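PDB 1C7O: cystalysin from Treponema denticola, which is a pyridoxal-phosphate-dependent enzyme of the aminotransferase class I and II family, built as a two-chain assembly. Local coordinates for residues N104-F109 with M199-E204; I93-V98 with S248-K253. One frame throughout, in Å; residues are numbered along the deposited sequence.

Contact 1 (N104-F109 with M199-E204); sequences NAVREF and MLWSDE. With PPG ((2E,3E)-4-(2-aminoethoxy)-2-[({3-hydroxy-2-methyl-5-[(phosphonooxy)methyl]pyridin-4-yl}methyl)imino]but-3-enoic acid), chain I.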
loop_
_atom_site.group_PDB
_atom_site.type_symbol
_atom_site.label_atom_id
_atom_site.label_comp_id
_atom_site.label_asym_id
_atom_site.label_seq_id
_atom_site.Cartn_x
_atom_site.Cartn_y
_atom_site.Cartn_z
ATOM N N ASN A 104 -1.553 10.913 7.040
ATOM C CA ASN A 104 -2.467 11.580 6.137
ATOM C C ASN A 104 -3.386 12.546 6.881
ATOM O O ASN A 104 -3.784 13.582 6.340
ATOM C CB ASN A 104 -3.284 10.546 5.366
ATOM C CG ASN A 104 -4.001 11.151 4.191
ATOM O OD1 ASN A 104 -3.372 11.690 3.273
ATOM N ND2 ASN A 104 -5.326 11.082 4.209
ATOM N N ALA A 105 -3.724 12.206 8.120
ATOM C CA ALA A 105 -4.573 13.066 8.935
ATOM C C ALA A 105 -3.841 14.387 9.218
ATOM O O ALA A 105 -4.409 15.474 9.070
ATOM C CB ALA A 105 -4.917 12.365 10.244
ATOM N N VAL A 106 -2.575 14.273 9.620
ATOM C CA VAL A 106 -1.743 15.434 9.922
ATOM C C VAL A 106 -1.639 16.332 8.707
ATOM O O VAL A 106 -1.870 17.542 8.784
ATOM C CB VAL A 106 -0.314 15.012 10.302
ATOM C CG1 VAL A 106 0.598 16.224 10.318
ATOM C CG2 VAL A 106 -0.316 14.325 11.644
ATOM N N ARG A 107 -1.275 15.708 7.591
ATOM C CA ARG A 107 -1.091 16.386 6.315
ATOM C C ARG A 107 -2.296 17.164 5.807
ATOM O O ARG A 107 -2.149 18.266 5.283
ATOM C CB ARG A 107 -0.646 15.365 5.259
ATOM C CG ARG A 107 -0.694 15.865 3.823
ATOM C CD ARG A 107 0.174 15.020 2.886
ATOM N NE ARG A 107 -0.076 13.579 2.977
ATOM C CZ ARG A 107 0.646 12.726 3.706
ATOM N NH1 ARG A 107 1.680 13.159 4.423
ATOM N NH2 ARG A 107 0.339 11.434 3.707
ATOM N N GLU A 108 -3.487 16.606 5.976
ATOM C CA GLU A 108 -4.697 17.258 5.491
ATOM C C GLU A 108 -5.367 18.263 6.424
ATOM O O GLU A 108 -5.825 19.311 5.975
ATOM C CB GLU A 108 -5.725 16.200 5.090
ATOM C CG GLU A 108 -7.078 16.761 4.685
ATOM C CD GLU A 108 -6.995 17.731 3.518
ATOM O OE1 GLU A 108 -6.035 17.642 2.719
ATOM O OE2 GLU A 108 -7.906 18.575 3.392
ATOM N N PHE A 109 -5.416 17.952 7.714
ATOM C CA PHE A 109 -6.089 18.824 8.665
ATOM C C PHE A 109 -5.242 19.794 9.483
ATOM O O PHE A 109 -5.756 20.444 10.396
ATOM C CB PHE A 109 -6.962 17.975 9.594
ATOM C CG PHE A 109 -7.904 17.060 8.862
ATOM C CD1 PHE A 109 -7.530 15.759 8.555
ATOM C CD2 PHE A 109 -9.142 17.519 8.431
ATOM C CE1 PHE A 109 -8.374 14.927 7.826
ATOM C CE2 PHE A 109 -9.989 16.696 7.704
ATOM C CZ PHE A 109 -9.605 15.398 7.401
ATOM N N MET A 199 -9.776 18.332 16.806
ATOM C CA MET A 199 -10.272 17.191 16.060
ATOM C C MET A 199 -9.789 16.013 16.898
ATOM O O MET A 199 -8.844 16.153 17.686
ATOM C CB MET A 199 -9.627 17.101 14.674
ATOM C CG MET A 199 -10.295 17.910 13.590
ATOM S SD MET A 199 -9.666 17.448 11.958
ATOM C CE MET A 199 -10.658 16.027 11.587
ATOM N N LEU A 200 -10.425 14.862 16.737
ATOM C CA LEU A 200 -10.012 13.679 17.472
ATOM C C LEU A 200 -9.585 12.583 16.504
ATOM O O LEU A 200 -10.375 12.124 15.674
ATOM C CB LEU A 200 -11.144 13.174 18.369
ATOM C CG LEU A 200 -10.840 11.872 19.111
ATOM C CD1 LEU A 200 -9.528 12.017 19.860
ATOM C CD2 LEU A 200 -11.984 11.527 20.063
ATOM N N TRP A 201 -8.319 12.187 16.610
ATOM C CA TRP A 201 -7.745 11.130 15.785
ATOM C C TRP A 201 -7.469 9.950 16.711
ATOM O O TRP A 201 -6.368 9.819 17.244
ATOM C CB TRP A 201 -6.427 11.594 15.142
ATOM C CG TRP A 201 -6.556 12.816 14.269
ATOM C CD1 TRP A 201 -7.706 13.327 13.730
ATOM C CD2 TRP A 201 -5.499 13.693 13.863
ATOM N NE1 TRP A 201 -7.431 14.471 13.023
ATOM C CE2 TRP A 201 -6.085 14.721 13.087
ATOM C CE3 TRP A 201 -4.111 13.714 14.079
ATOM C CZ2 TRP A 201 -5.334 15.762 12.532
ATOM C CZ3 TRP A 201 -3.361 14.754 13.524
ATOM C CH2 TRP A 201 -3.978 15.763 12.761
ATOM N N SER A 202 -8.469 9.099 16.909
ATOM C CA SER A 202 -8.317 7.949 17.790
ATOM C C SER A 202 -7.851 6.680 17.069
ATOM O O SER A 202 -8.581 6.078 16.284
ATOM C CB SER A 202 -9.633 7.674 18.516
ATOM O OG SER A 202 -9.454 6.708 19.538
ATOM N N ASP A 203 -6.621 6.280 17.352
ATOM C CA ASP A 203 -6.026 5.091 16.760
ATOM C C ASP A 203 -6.391 3.942 17.682
ATOM O O ASP A 203 -5.827 3.808 18.763
ATOM C CB ASP A 203 -4.510 5.286 16.695
ATOM C CG ASP A 203 -3.770 4.062 16.211
ATOM O OD1 ASP A 203 -2.578 4.222 15.885
ATOM O OD2 ASP A 203 -4.353 2.957 16.162
ATOM N N GLU A 204 -7.344 3.119 17.252
ATOM C CA GLU A 204 -7.816 1.995 18.058
ATOM C C GLU A 204 -7.505 0.643 17.414
ATOM O O GLU A 204 -8.260 -0.317 17.571
ATOM C CB GLU A 204 -9.327 2.141 18.289
ATOM C CG GLU A 204 -9.723 3.542 18.766
ATOM C CD GLU A 204 -11.175 3.651 19.226
ATOM O OE1 GLU A 204 -11.870 2.612 19.301
ATOM O OE2 GLU A 204 -11.615 4.785 19.525
HETATM N N1 PPG I . -0.795 2.187 15.663
HETATM C C2 PPG I . -0.395 1.674 16.890
HETATM C C2A PPG I . -0.908 2.402 18.088
HETATM C C3 PPG I . 0.444 0.469 16.874
HETATM O O3 PPG I . 0.800 0.050 18.141
HETATM C C4 PPG I . 0.813 -0.130 15.658
HETATM C C4A PPG I . 1.839 -1.267 15.699
HETATM C C5 PPG I . 0.319 0.526 14.382
HETATM C C6 PPG I . -0.472 1.666 14.462
HETATM C C5A PPG I . 0.743 -0.010 12.958
HETATM O OP4 PPG I . -0.373 -0.045 12.047
HETATM P P PPG I . -0.125 -0.332 10.476
HETATM O OP1 PPG I . 0.642 0.831 9.972
HETATM O OP2 PPG I . -1.517 -0.468 9.836
HETATM O OP3 PPG I . 0.587 -1.630 10.402
HETATM N N4A PPG I . 3.191 -0.759 15.733
HETATM C CAI PPG I . 4.297 -1.720 15.891
HETATM C CBC PPG I . 4.947 -1.848 17.238
HETATM O O2B PPG I . 6.030 -2.706 17.451
HETATM O O3B PPG I . 4.483 -1.149 18.237
HETATM C CBI PPG I . 4.683 -2.566 14.795
HETATM C CGI PPG I . 5.889 -2.331 14.081
HETATM O OET PPG I . 6.105 -1.132 13.286
HETATM C CEI PPG I . 7.352 -1.391 12.486
HETATM C CFI PPG I . 7.111 -2.559 11.504
HETATM N NI PPG I . 8.283 -2.905 10.764
#
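A105 and F109 on the last turns of helix 98-109 face W201 and M199 on strand 199-203, the two short axes running nearly antiparallel (169°) with a closest approach of 10.8 Å. That separation is bridged by W201 and M199 from the strand and by A105, V106 and F109 from the helix, a worked example of helix-on-sheet packing. The indole of W201 lies flat beneath the helix: A105 CB stands over the middle of its six-membered ring, 3.9 Å from the centroid and 12° off the normal, a CH-pi contact. V106 CG2 reaches W201 CZ3 obliquely at 3.6 Å, while F109 CB comes in at the indole edge, 4.0 Å from CZ2 of W201. Beyond this edge, M199 and F109 form a Met-aromatic contact. The M199 chain bends at its last torsion (chi3 84°), which turns CE over one face of the F109 ring; SD of M199 lies obliquely, 3.6 Å from F109 CD2. E108 CG packs on the opposite face of that ring, so the phenyl group is sandwiched. On the sheet side, A167, L169, I231 and F233 pack against W201. Farther along the strand, D203 OD1 approaches N1 of PPG at 2.7 Å. Between these two segments the helix thus meets the strand through CH-pi, Met-aromatic and aliphatic packing, while the strand's C-terminal end turns polar beside the ring of PPG.

Contact 2 (I93-V98 with S248-K253); sequences INTAGV and SNIIIK. With PPG ((2E,3E)-4-(2-aminoethoxy)-2-[({3-hydroxy-2-methyl-5-[(phosphonooxy)methyl]pyridin-4-yl}methyl)imino]but-3-enoic acid), chain I.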
loop_
_atom_site.group_PDB
_atom_site.type_symbol
_atom_site.label_atom_id
_atom_site.label_comp_id
_atom_site.label_asym_id
_atom_site.label_seq_id
_atom_site.Cartn_x
_atom_site.Cartn_y
_atom_site.Cartn_z
ATOM N N ILE A 93 -13.361 4.146 4.963
ATOM C CA ILE A 93 -12.370 4.575 3.998
ATOM C C ILE A 93 -11.168 3.664 4.191
ATOM O O ILE A 93 -10.675 3.492 5.311
ATOM C CB ILE A 93 -11.945 6.031 4.238
ATOM C CG1 ILE A 93 -13.143 6.958 4.050
ATOM C CG2 ILE A 93 -10.804 6.391 3.303
ATOM C CD1 ILE A 93 -13.800 6.858 2.676
ATOM N N ASN A 94 -10.688 3.071 3.107
ATOM C CA ASN A 94 -9.559 2.169 3.223
ATOM C C ASN A 94 -8.213 2.780 2.891
ATOM O O ASN A 94 -8.105 3.672 2.048
ATOM C CB ASN A 94 -9.801 0.940 2.361
ATOM C CG ASN A 94 -11.051 0.205 2.762
ATOM O OD1 ASN A 94 -12.044 0.214 2.045
ATOM N ND2 ASN A 94 -11.014 -0.429 3.930
ATOM N N THR A 95 -7.192 2.285 3.581
ATOM C CA THR A 95 -5.817 2.724 3.400
ATOM C C THR A 95 -4.951 1.489 3.618
ATOM O O THR A 95 -5.398 0.518 4.237
ATOM C CB THR A 95 -5.419 3.801 4.437
ATOM O OG1 THR A 95 -5.456 3.238 5.754
ATOM C CG2 THR A 95 -6.375 4.975 4.376
ATOM N N ALA A 96 -3.722 1.525 3.109
ATOM C CA ALA A 96 -2.805 0.401 3.253
ATOM C C ALA A 96 -2.490 0.139 4.717
ATOM O O ALA A 96 -2.501 -1.010 5.159
ATOM C CB ALA A 96 -1.534 0.664 2.494
ATOM N N GLY A 97 -2.206 1.197 5.464
ATOM C CA GLY A 97 -1.904 1.038 6.875
ATOM C C GLY A 97 -2.495 2.133 7.749
ATOM O O GLY A 97 -3.001 3.145 7.244
ATOM N N VAL A 98 -2.440 1.928 9.061
ATOM C CA VAL A 98 -2.961 2.901 10.010
ATOM C C VAL A 98 -1.986 4.075 10.182
ATOM O O VAL A 98 -2.413 5.224 10.311
ATOM C CB VAL A 98 -3.265 2.230 11.389
ATOM C CG1 VAL A 98 -3.620 3.286 12.433
ATOM C CG2 VAL A 98 -4.428 1.257 11.240
ATOM N N SER A 248 -6.542 -1.398 5.957
ATOM C CA SER A 248 -7.081 -0.668 7.092
ATOM C C SER A 248 -8.500 -0.208 6.808
ATOM O O SER A 248 -8.901 -0.076 5.649
ATOM C CB SER A 248 -6.215 0.554 7.409
ATOM O OG SER A 248 -4.937 0.171 7.876
ATOM N N ASN A 249 -9.257 0.024 7.878
ATOM C CA ASN A 249 -10.631 0.502 7.765
ATOM C C ASN A 249 -10.753 1.764 8.613
ATOM O O ASN A 249 -11.082 1.694 9.794
ATOM C CB ASN A 249 -11.618 -0.563 8.259
ATOM C CG ASN A 249 -11.616 -1.812 7.398
ATOM O OD1 ASN A 249 -11.880 -1.753 6.194
ATOM N ND2 ASN A 249 -11.319 -2.953 8.011
ATOM N N ILE A 250 -10.462 2.917 8.017
ATOM C CA ILE A 250 -10.549 4.173 8.749
ATOM C C ILE A 250 -12.008 4.600 8.735
ATOM O O ILE A 250 -12.594 4.792 7.672
ATOM C CB ILE A 250 -9.685 5.278 8.097
ATOM C CG1 ILE A 250 -8.331 4.706 7.663
ATOM C CG2 ILE A 250 -9.458 6.409 9.093
ATOM C CD1 ILE A 250 -7.546 4.057 8.779
ATOM N N ILE A 251 -12.591 4.730 9.922
ATOM C CA ILE A 251 -13.994 5.102 10.069
ATOM C C ILE A 251 -14.136 6.600 10.303
ATOM O O ILE A 251 -13.574 7.145 11.257
ATOM C CB ILE A 251 -14.646 4.329 11.242
ATOM C CG1 ILE A 251 -14.353 2.827 11.104
ATOM C CG2 ILE A 251 -16.151 4.595 11.278
ATOM C CD1 ILE A 251 -14.737 2.219 9.752
ATOM N N ILE A 252 -14.891 7.255 9.425
ATOM C CA ILE A 252 -15.110 8.697 9.489
ATOM C C ILE A 252 -16.581 9.023 9.227
ATOM O O ILE A 252 -17.068 8.862 8.100
ATOM C CB ILE A 252 -14.247 9.419 8.426
ATOM C CG1 ILE A 252 -12.772 9.051 8.612
ATOM C CG2 ILE A 252 -14.455 10.922 8.514
ATOM C CD1 ILE A 252 -11.824 9.793 7.689
ATOM N N LYS A 253 -17.279 9.498 10.259
ATOM C CA LYS A 253 -18.705 9.838 10.158
ATOM C C LYS A 253 -19.031 11.067 9.305
ATOM O O LYS A 253 -19.819 10.992 8.359
ATOM C CB LYS A 253 -19.281 10.052 11.556
ATOM C CG LYS A 253 -20.779 10.365 11.597
ATOM C CD LYS A 253 -21.155 10.883 12.977
ATOM C CE LYS A 253 -22.624 11.241 13.081
ATOM N NZ LYS A 253 -22.901 11.812 14.421
HETATM N N1 PPG I . -0.795 2.187 15.663
HETATM C C2 PPG I . -0.395 1.674 16.890
HETATM C C2A PPG I . -0.908 2.402 18.088
HETATM C C3 PPG I . 0.444 0.469 16.874
HETATM O O3 PPG I . 0.800 0.050 18.141
HETATM C C4 PPG I . 0.813 -0.130 15.658
HETATM C C4A PPG I . 1.839 -1.267 15.699
HETATM C C5 PPG I . 0.319 0.526 14.382
HETATM C C6 PPG I . -0.472 1.666 14.462
HETATM C C5A PPG I . 0.743 -0.010 12.958
HETATM O OP4 PPG I . -0.373 -0.045 12.047
HETATM P P PPG I . -0.125 -0.332 10.476
HETATM O OP1 PPG I . 0.642 0.831 9.972
HETATM O OP2 PPG I . -1.517 -0.468 9.836
HETATM O OP3 PPG I . 0.587 -1.630 10.402
HETATM N N4A PPG I . 3.191 -0.759 15.733
HETATM C CAI PPG I . 4.297 -1.720 15.891
HETATM C CBC PPG I . 4.947 -1.848 17.238
HETATM O O2B PPG I . 6.030 -2.706 17.451
HETATM O O3B PPG I . 4.483 -1.149 18.237
HETATM C CBI PPG I . 4.683 -2.566 14.795
HETATM C CGI PPG I . 5.889 -2.331 14.081
HETATM O OET PPG I . 6.105 -1.132 13.286
HETATM C CEI PPG I . 7.352 -1.391 12.486
HETATM C CFI PPG I . 7.111 -2.559 11.504
HETATM N NI PPG I . 8.283 -2.905 10.764
#
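I93 and I250 pair as an antiparallel hydrogen-bonded couple where strand 92-95 lines the edge of the large sheet: I93 N gives its hydrogen to I250 O (2.9 Å), and I250 N returns one to I93 O (2.8 Å). Nearer the ligand, S248 N bonds to T95 O at 2.8 Å. The side chains add detail to this backbone pairing. N94 and N249 lie side by side, their amide planes 73° apart. With CG of N94 beside its backbone N (chi1 -59°), the amide swings across to the neighbouring strand, and ND2 makes a straight bond of 2.7 Å to S248 O, which sits close to the amide plane. The same ND2 reaches N249 OD1 only through a weak, strongly bent bond; that oxygen also bonds to the hydroxyl of Y71 on helix 69-83. On the other face of the sheet, T95 holds OG1 between its backbone N and carbonyl carbon (chi1 64°). From there OG1 donates to G97 O at 2.9 Å, approaching from above the carbonyl plane, and also packs against S248 CB and I250 CG1. The turn thus braced leads into helix 98-109, with G97 at its N-cap position. V98 N then donates a nearly linear bond, 2.7 Å long, to OP2 of PPG. The phosphate lies at the N-terminus of this helix, where the helix dipole would probably favour its negative charge; the N94 bond ties the two strands together, and the T95 bond holds the turn before the helix.

Both contacts are largely buried and belong to the same large mixed sheet, but they illustrate two ways of building on it. Contact 2 adds strand 92-95 to its edge within this chain, whereas contact 1 lays the following helix, 98-109, along one face of it, nearly antiparallel to strand 199-203; the single chain segment running from strand to helix supplies one side of each. Their chemistry differs accordingly: hydrogen bonds dominate contact 2, and aromatic and aliphatic packing contact 1. Their centres are 11 Å apart, and they meet where D203 OD1 packs against V98 CG1. Both reach PPG, contact 1 at the pyridine nitrogen and contact 2 at the phosphate, while Y64 of the second subunit also bonds to it.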